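Local coordinates for protein endonuclease 2 (Arabidopsis thaliana, PDB 4CXP) that cleaves RNA and single-stranded DNA, and less readily double-stranded DNA, endonucleolytically with the help of divalent metal ions, leaving 5'-phosphorylated products, at residues A[61-66]-A[70-75]; A[131-136]-A[220-225]. One frame throughout, in Å; residues are numbered along the deposited sequence. Where two conformers were deposited one is given.

Contact 1 (A[61-66]-A[70-75]); sequences NTPDAC and YNRDCK
Side-chain packing and bridging waters join Pro-63, Thr-62 and Asn-61, at the end of the short strand 60-62, to Arg-72 and Asp-73 on the one-turn helix 70-73 of this S1/P1 nuclease. Asn-61 and Arg-72 both lie in segments that probably contribute to substrate binding, as in related nucleases. Pro-63 CG sits over one face of the Arg-72 guanidinium, toward its rim, 4.0 Å from Arg-72 NE, and Pro-63 CD also comes within 3.4 Å of Asp-73 OD1. Arg-72 runs out with CG anti to the backbone N (chi1 -168°), then bends at chi3, which brings the guanidinium back to its neighbour Asp-73 in a side-on, two-nitrogen salt bridge: NE reaches OD1 at 2.8 Å in a nearly straight bond (173°), while NH2 reaches OD2 at 2.9 Å. Gln-69 N and Ser-67 OG, from the three residues linking the segments, hold OD2 and NH2 as well, so the pair is fixed in rotation. A leucine in place of Arg-72 would probably leave the Asp-73 carboxylate without its charged mate and freer to turn, and take the flat cover from the proline ring. Asp-73 CB, for its part, sits 3.8 Å from Asn-61 O. One water ties the two backbones together, lying 2.7 Å from both Asn-61 O and Asp-73 O.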
loop_
_atom_site.group_PDB
_atom_site.type_symbol
_atom_site.label_atom_id
_atom_site.label_comp_id
_atom_site.label_asym_id
_atom_site.label_seq_id
_atom_site.Cartn_x
_atom_site.Cartn_y
_atom_site.Cartn_z
ATOM N N ASN A 61 0.448 -11.826 -7.791
ATOM C CA ASN A 61 -0.533 -12.874 -8.043
ATOM C C ASN A 61 -0.119 -14.155 -7.339
ATOM O O ASN A 61 1.001 -14.625 -7.524
ATOM C CB ASN A 61 -0.604 -13.187 -9.539
ATOM C CG ASN A 61 -1.364 -12.159 -10.330
ATOM O OD1 ASN A 61 -2.324 -11.575 -9.847
ATOM N ND2 ASN A 61 -0.951 -11.952 -11.571
ATOM N N THR A 62 -1.026 -14.744 -6.573
ATOM C CA THR A 62 -0.770 -15.986 -5.855
ATOM C C THR A 62 -1.738 -17.076 -6.325
ATOM O O THR A 62 -2.779 -16.805 -6.937
ATOM C CB THR A 62 -1.029 -15.840 -4.346
ATOM O OG1 THR A 62 -2.433 -15.644 -4.109
ATOM C CG2 THR A 62 -0.254 -14.709 -3.761
ATOM N N PRO A 63 -1.428 -18.332 -5.983
ATOM C CA PRO A 63 -2.400 -19.426 -6.135
ATOM C C PRO A 63 -3.626 -19.194 -5.240
ATOM O O PRO A 63 -3.603 -18.317 -4.378
ATOM C CB PRO A 63 -1.612 -20.668 -5.711
ATOM C CG PRO A 63 -0.164 -20.270 -5.818
ATOM C CD PRO A 63 -0.133 -18.812 -5.473
ATOM N N ASP A 64 -4.656 -20.017 -5.404
ATOM C CA ASP A 64 -5.848 -19.949 -4.552
ATOM C C ASP A 64 -5.537 -20.590 -3.198
ATOM O O ASP A 64 -5.869 -21.763 -2.944
ATOM C CB ASP A 64 -7.034 -20.707 -5.169
ATOM C CG ASP A 64 -7.675 -20.010 -6.359
ATOM O OD1 ASP A 64 -7.131 -19.037 -6.929
ATOM O OD2 ASP A 64 -8.769 -20.485 -6.745
ATOM N N ALA A 65 -4.842 -19.840 -2.349
ATOM C CA ALA A 65 -4.496 -20.287 -1.015
ATOM C C ALA A 65 -4.117 -19.053 -0.208
ATOM O O ALA A 65 -4.229 -17.941 -0.683
ATOM C CB ALA A 65 -3.385 -21.334 -1.044
ATOM N N CYS A 66 -3.641 -19.235 0.998
ATOM C CA CYS A 66 -3.361 -18.115 1.892
ATOM C C CYS A 66 -1.876 -17.869 2.098
ATOM O O CYS A 66 -1.472 -17.176 3.044
ATOM C CB CYS A 66 -4.073 -18.326 3.218
ATOM S SG CYS A 66 -5.864 -18.528 3.013
ATOM N N TYR A 70 8.217 -15.552 -2.191
ATOM C CA TYR A 70 8.855 -14.756 -3.238
ATOM C C TYR A 70 9.243 -15.602 -4.447
ATOM O O TYR A 70 8.920 -15.277 -5.587
ATOM C CB TYR A 70 10.082 -14.037 -2.687
ATOM C CG TYR A 70 10.768 -13.124 -3.682
ATOM C CD1 TYR A 70 11.690 -13.617 -4.596
ATOM C CD2 TYR A 70 10.490 -11.770 -3.707
ATOM C CE1 TYR A 70 12.307 -12.782 -5.514
ATOM C CE2 TYR A 70 11.105 -10.932 -4.614
ATOM C CZ TYR A 70 12.001 -11.437 -5.513
ATOM O OH TYR A 70 12.624 -10.593 -6.415
ATOM N N ASN A 71 9.969 -16.680 -4.220
ATOM C CA ASN A 71 10.457 -17.421 -5.377
ATOM C C ASN A 71 9.327 -18.013 -6.210
ATOM O O ASN A 71 9.425 -18.056 -7.437
ATOM C CB ASN A 71 11.494 -18.475 -4.975
ATOM C CG ASN A 71 12.794 -17.852 -4.505
ATOM O OD1 ASN A 71 13.196 -16.781 -4.967
ATOM N ND2 ASN A 71 13.479 -18.540 -3.604
ATOM N N ARG A 72 8.244 -18.428 -5.563
ATOM C CA ARG A 72 7.120 -19.022 -6.277
ATOM C C ARG A 72 6.289 -17.940 -6.986
ATOM O O ARG A 72 5.848 -18.137 -8.113
ATOM C CB ARG A 72 6.199 -19.720 -5.268
ATOM C CG ARG A 72 5.147 -20.615 -5.903
ATOM C CD ARG A 72 4.215 -21.193 -4.852
ATOM N NE ARG A 72 3.476 -20.135 -4.180
ATOM C CZ ARG A 72 2.876 -20.241 -2.995
ATOM N NH1 ARG A 72 2.881 -21.373 -2.300
ATOM N NH2 ARG A 72 2.266 -19.177 -2.494
ATOM N N ASP A 73 6.052 -16.818 -6.317
ATOM C CA ASP A 73 5.010 -15.874 -6.723
ATOM C C ASP A 73 5.512 -14.571 -7.310
ATOM O O ASP A 73 4.742 -13.884 -8.003
ATOM C CB ASP A 73 4.095 -15.552 -5.533
ATOM C CG ASP A 73 3.469 -16.775 -4.906
ATOM O OD1 ASP A 73 3.131 -17.727 -5.630
ATOM O OD2 ASP A 73 3.289 -16.781 -3.681
ATOM N N CYS A 74 6.749 -14.171 -7.009
ATOM C CA CYS A 74 7.197 -12.881 -7.485
ATOM C C CYS A 74 7.726 -13.004 -8.915
ATOM O O CYS A 74 8.913 -13.237 -9.158
ATOM C CB CYS A 74 8.198 -12.230 -6.557
ATOM S SG CYS A 74 8.406 -10.507 -7.057
ATOM N N LYS A 75 6.784 -12.864 -9.841
ATOM C CA LYS A 75 7.042 -12.967 -11.262
ATOM C C LYS A 75 5.866 -12.337 -11.992
ATOM O O LYS A 75 4.761 -12.254 -11.450
ATOM C CB LYS A 75 7.217 -14.431 -11.684
ATOM C CG LYS A 75 5.961 -15.276 -11.528
ATOM C CD LYS A 75 6.273 -16.757 -11.385
ATOM C CE LYS A 75 5.008 -17.606 -11.421
ATOM N NZ LYS A 75 4.053 -17.323 -10.309
HETATM O O HOH W 1 2.789 -11.436 -9.395
HETATM O O HOH W 2 2.740 -14.817 -9.621
HETATM O O HOH W 3 2.005 -13.421 -12.198
#

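Contact 2 (A[131-136]-A[220-225]); sequences VSYASD and WAYKGV
The ring of Tyr-133 carries the ring carbon CE2 of Tyr-222 over the centre of one face, 3.6 Å above the plane. The two rings form an oblique aromatic pair, their planes inclined at 35° and their centroids 4.6 Å apart. Around the Tyr-222 ring, Asp-136, Tyr-133 and Ser-132 all approach at a slant, and the Asp-136 carboxylate plane is turned steeply against that ring. Tyr-133 and Ser-132 belong to strand 131-133, and Asp-136 follows in the turn beyond it, within the substrate-binding region; Tyr-222 follows on from helix 206-221 and opens the type II beta turn that runs to Val-225. Its phenol reaches across to the end of the strand. There OH accepts from Tyr-133 N at 3.0 Å (160°) and donates to Asp-136 OD1 at 2.7 Å, on the syn lone pair. With CG of Asp-136 set between its own backbone N and carbonyl carbon (chi1 52°), the carboxylate is brought up to the hydroxyl, and Gly-139 N donates to the same OD1. Ser-132 CB packs 3.4 Å from Tyr-222 OH, while the serine hydroxyl has its own hydrogen bond to Leu-129 O. Helix 206-221 lies against Tyr-133 through Ile-214 and Cys-218. Relayed from amide to phenol to carboxylate, the two bonds use the Tyr-222 hydroxyl as both acceptor and donor; the negative charge on Asp-136 would be expected to polarise the phenol and strengthen its hold on the amide.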
loop_
_atom_site.group_PDB
_atom_site.type_symbol
_atom_site.label_atom_id
_atom_site.label_comp_id
_atom_site.label_asym_id
_atom_site.label_seq_id
_atom_site.Cartn_x
_atom_site.Cartn_y
_atom_site.Cartn_z
ATOM N N VAL A 131 -2.118 -8.572 -3.036
ATOM C CA VAL A 131 -1.345 -9.811 -2.847
ATOM C C VAL A 131 -2.412 -10.894 -2.729
ATOM O O VAL A 131 -2.823 -11.307 -1.619
ATOM C CB VAL A 131 -0.428 -9.793 -1.606
ATOM C CG1 VAL A 131 0.403 -11.067 -1.555
ATOM C CG2 VAL A 131 0.445 -8.549 -1.606
ATOM N N SER A 132 -2.964 -11.275 -3.885
ATOM C CA SER A 132 -4.121 -12.143 -3.896
ATOM C C SER A 132 -4.219 -12.888 -5.205
ATOM O O SER A 132 -3.215 -13.026 -5.940
ATOM C CB SER A 132 -5.370 -11.350 -3.514
ATOM O OG SER A 132 -5.796 -10.507 -4.539
ATOM N N TYR A 133 -5.387 -13.480 -5.451
ATOM C CA TYR A 133 -5.429 -14.601 -6.355
ATOM C C TYR A 133 -5.333 -14.172 -7.800
ATOM O O TYR A 133 -6.135 -13.356 -8.298
ATOM C CB TYR A 133 -6.708 -15.401 -6.205
ATOM C CG TYR A 133 -6.986 -16.034 -4.863
ATOM C CD1 TYR A 133 -6.030 -16.080 -3.824
ATOM C CD2 TYR A 133 -8.203 -16.648 -4.643
ATOM C CE1 TYR A 133 -6.327 -16.693 -2.623
ATOM C CE2 TYR A 133 -8.487 -17.268 -3.444
ATOM C CZ TYR A 133 -7.549 -17.286 -2.436
ATOM O OH TYR A 133 -7.857 -17.905 -1.251
ATOM N N ALA A 134 -4.457 -14.854 -8.529
ATOM C CA ALA A 134 -4.435 -14.703 -9.971
ATOM C C ALA A 134 -5.801 -15.030 -10.596
ATOM O O ALA A 134 -6.217 -14.393 -11.567
ATOM C CB ALA A 134 -3.404 -15.648 -10.569
ATOM N N SER A 135 -6.484 -16.040 -10.070
ATOM C CA SER A 135 -7.715 -16.542 -10.701
ATOM C C SER A 135 -8.875 -15.536 -10.757
ATOM O O SER A 135 -9.764 -15.659 -11.598
ATOM C CB SER A 135 -8.154 -17.808 -9.982
ATOM O OG SER A 135 -8.444 -17.497 -8.632
ATOM N N ASP A 136 -8.886 -14.542 -9.867
ATOM C CA ASP A 136 -9.915 -13.482 -9.918
ATOM C C ASP A 136 -9.312 -12.090 -10.076
ATOM O O ASP A 136 -9.954 -11.068 -9.790
ATOM C CB ASP A 136 -10.897 -13.574 -8.734
ATOM C CG ASP A 136 -10.210 -13.628 -7.390
ATOM O OD1 ASP A 136 -9.308 -12.819 -7.130
ATOM O OD2 ASP A 136 -10.576 -14.502 -6.571
ATOM N N TRP A 220 -10.313 -11.652 5.580
ATOM C CA TRP A 220 -11.088 -10.432 5.635
ATOM C C TRP A 220 -11.666 -10.006 4.294
ATOM O O TRP A 220 -12.833 -9.596 4.221
ATOM C CB TRP A 220 -10.253 -9.283 6.204
ATOM C CG TRP A 220 -9.896 -9.403 7.638
ATOM C CD1 TRP A 220 -8.655 -9.566 8.181
ATOM C CD2 TRP A 220 -10.793 -9.264 8.743
ATOM N NE1 TRP A 220 -8.727 -9.556 9.549
ATOM C CE2 TRP A 220 -10.032 -9.376 9.924
ATOM C CE3 TRP A 220 -12.169 -9.039 8.842
ATOM C CZ2 TRP A 220 -10.606 -9.297 11.192
ATOM C CZ3 TRP A 220 -12.738 -8.950 10.116
ATOM C CH2 TRP A 220 -11.960 -9.072 11.265
ATOM N N ALA A 221 -10.884 -10.014 3.229
ATOM C CA ALA A 221 -11.368 -9.435 1.975
ATOM C C ALA A 221 -12.313 -10.375 1.245
ATOM O O ALA A 221 -13.463 -10.043 0.976
ATOM C CB ALA A 221 -10.206 -8.992 1.087
ATOM N N TYR A 222 -11.806 -11.550 0.890
ATOM C CA TYR A 222 -12.598 -12.538 0.192
ATOM C C TYR A 222 -13.639 -13.196 1.093
ATOM O O TYR A 222 -14.656 -13.701 0.609
ATOM C CB TYR A 222 -11.699 -13.641 -0.336
ATOM C CG TYR A 222 -10.764 -13.308 -1.482
ATOM C CD1 TYR A 222 -11.218 -12.717 -2.644
ATOM C CD2 TYR A 222 -9.437 -13.695 -1.433
ATOM C CE1 TYR A 222 -10.377 -12.500 -3.716
ATOM C CE2 TYR A 222 -8.585 -13.487 -2.497
ATOM C CZ TYR A 222 -9.060 -12.883 -3.641
ATOM O OH TYR A 222 -8.197 -12.727 -4.709
ATOM N N LYS A 223 -13.383 -13.252 2.391
ATOM C CA LYS A 223 -14.188 -14.003 3.335
ATOM C C LYS A 223 -15.623 -13.544 3.313
ATOM O O LYS A 223 -15.899 -12.373 3.530
ATOM C CB LYS A 223 -13.628 -13.827 4.740
ATOM C CG LYS A 223 -14.413 -14.516 5.836
ATOM C CD LYS A 223 -14.535 -16.001 5.648
ATOM C CE LYS A 223 -13.209 -16.689 5.839
ATOM N NZ LYS A 223 -13.389 -18.162 5.979
ATOM N N GLY A 224 -16.539 -14.476 3.081
ATOM C CA GLY A 224 -17.964 -14.188 3.100
ATOM C C GLY A 224 -18.514 -13.601 1.822
ATOM O O GLY A 224 -19.713 -13.432 1.732
ATOM N N VAL A 225 -17.672 -13.322 0.825
ATOM C CA VAL A 225 -18.113 -12.583 -0.352
ATOM C C VAL A 225 -18.339 -13.534 -1.514
ATOM O O VAL A 225 -17.474 -14.337 -1.840
ATOM C CB VAL A 225 -17.089 -11.504 -0.752
ATOM C CG1 VAL A 225 -17.583 -10.750 -1.964
ATOM C CG2 VAL A 225 -16.816 -10.554 0.401
#

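Along the chain, contact 1 closes before contact 2 opens, yet their centres lie only 13 Å apart, on the same side of the molecule. The two-stranded parallel sheet joins them: strand 60-62 supplies contact 1 and strand 131-133 contact 2, with Thr-62 N 2.9 Å from Ser-132 O. Beyond the strands, Asp-64 OD1 meets Ser-135 OG, and Tyr-133 packs against the backbone oxygens of Pro-63 and Ala-65. Helix 206-221 lies against both strands, is tied to 61-66 by the disulfide Cys-66 to Cys-218, and leads into Tyr-222. Contact 2 includes part of the substrate-binding region, and contact 1 residues that probably also bind substrate, close to the zinc ligands His-130 and His-154.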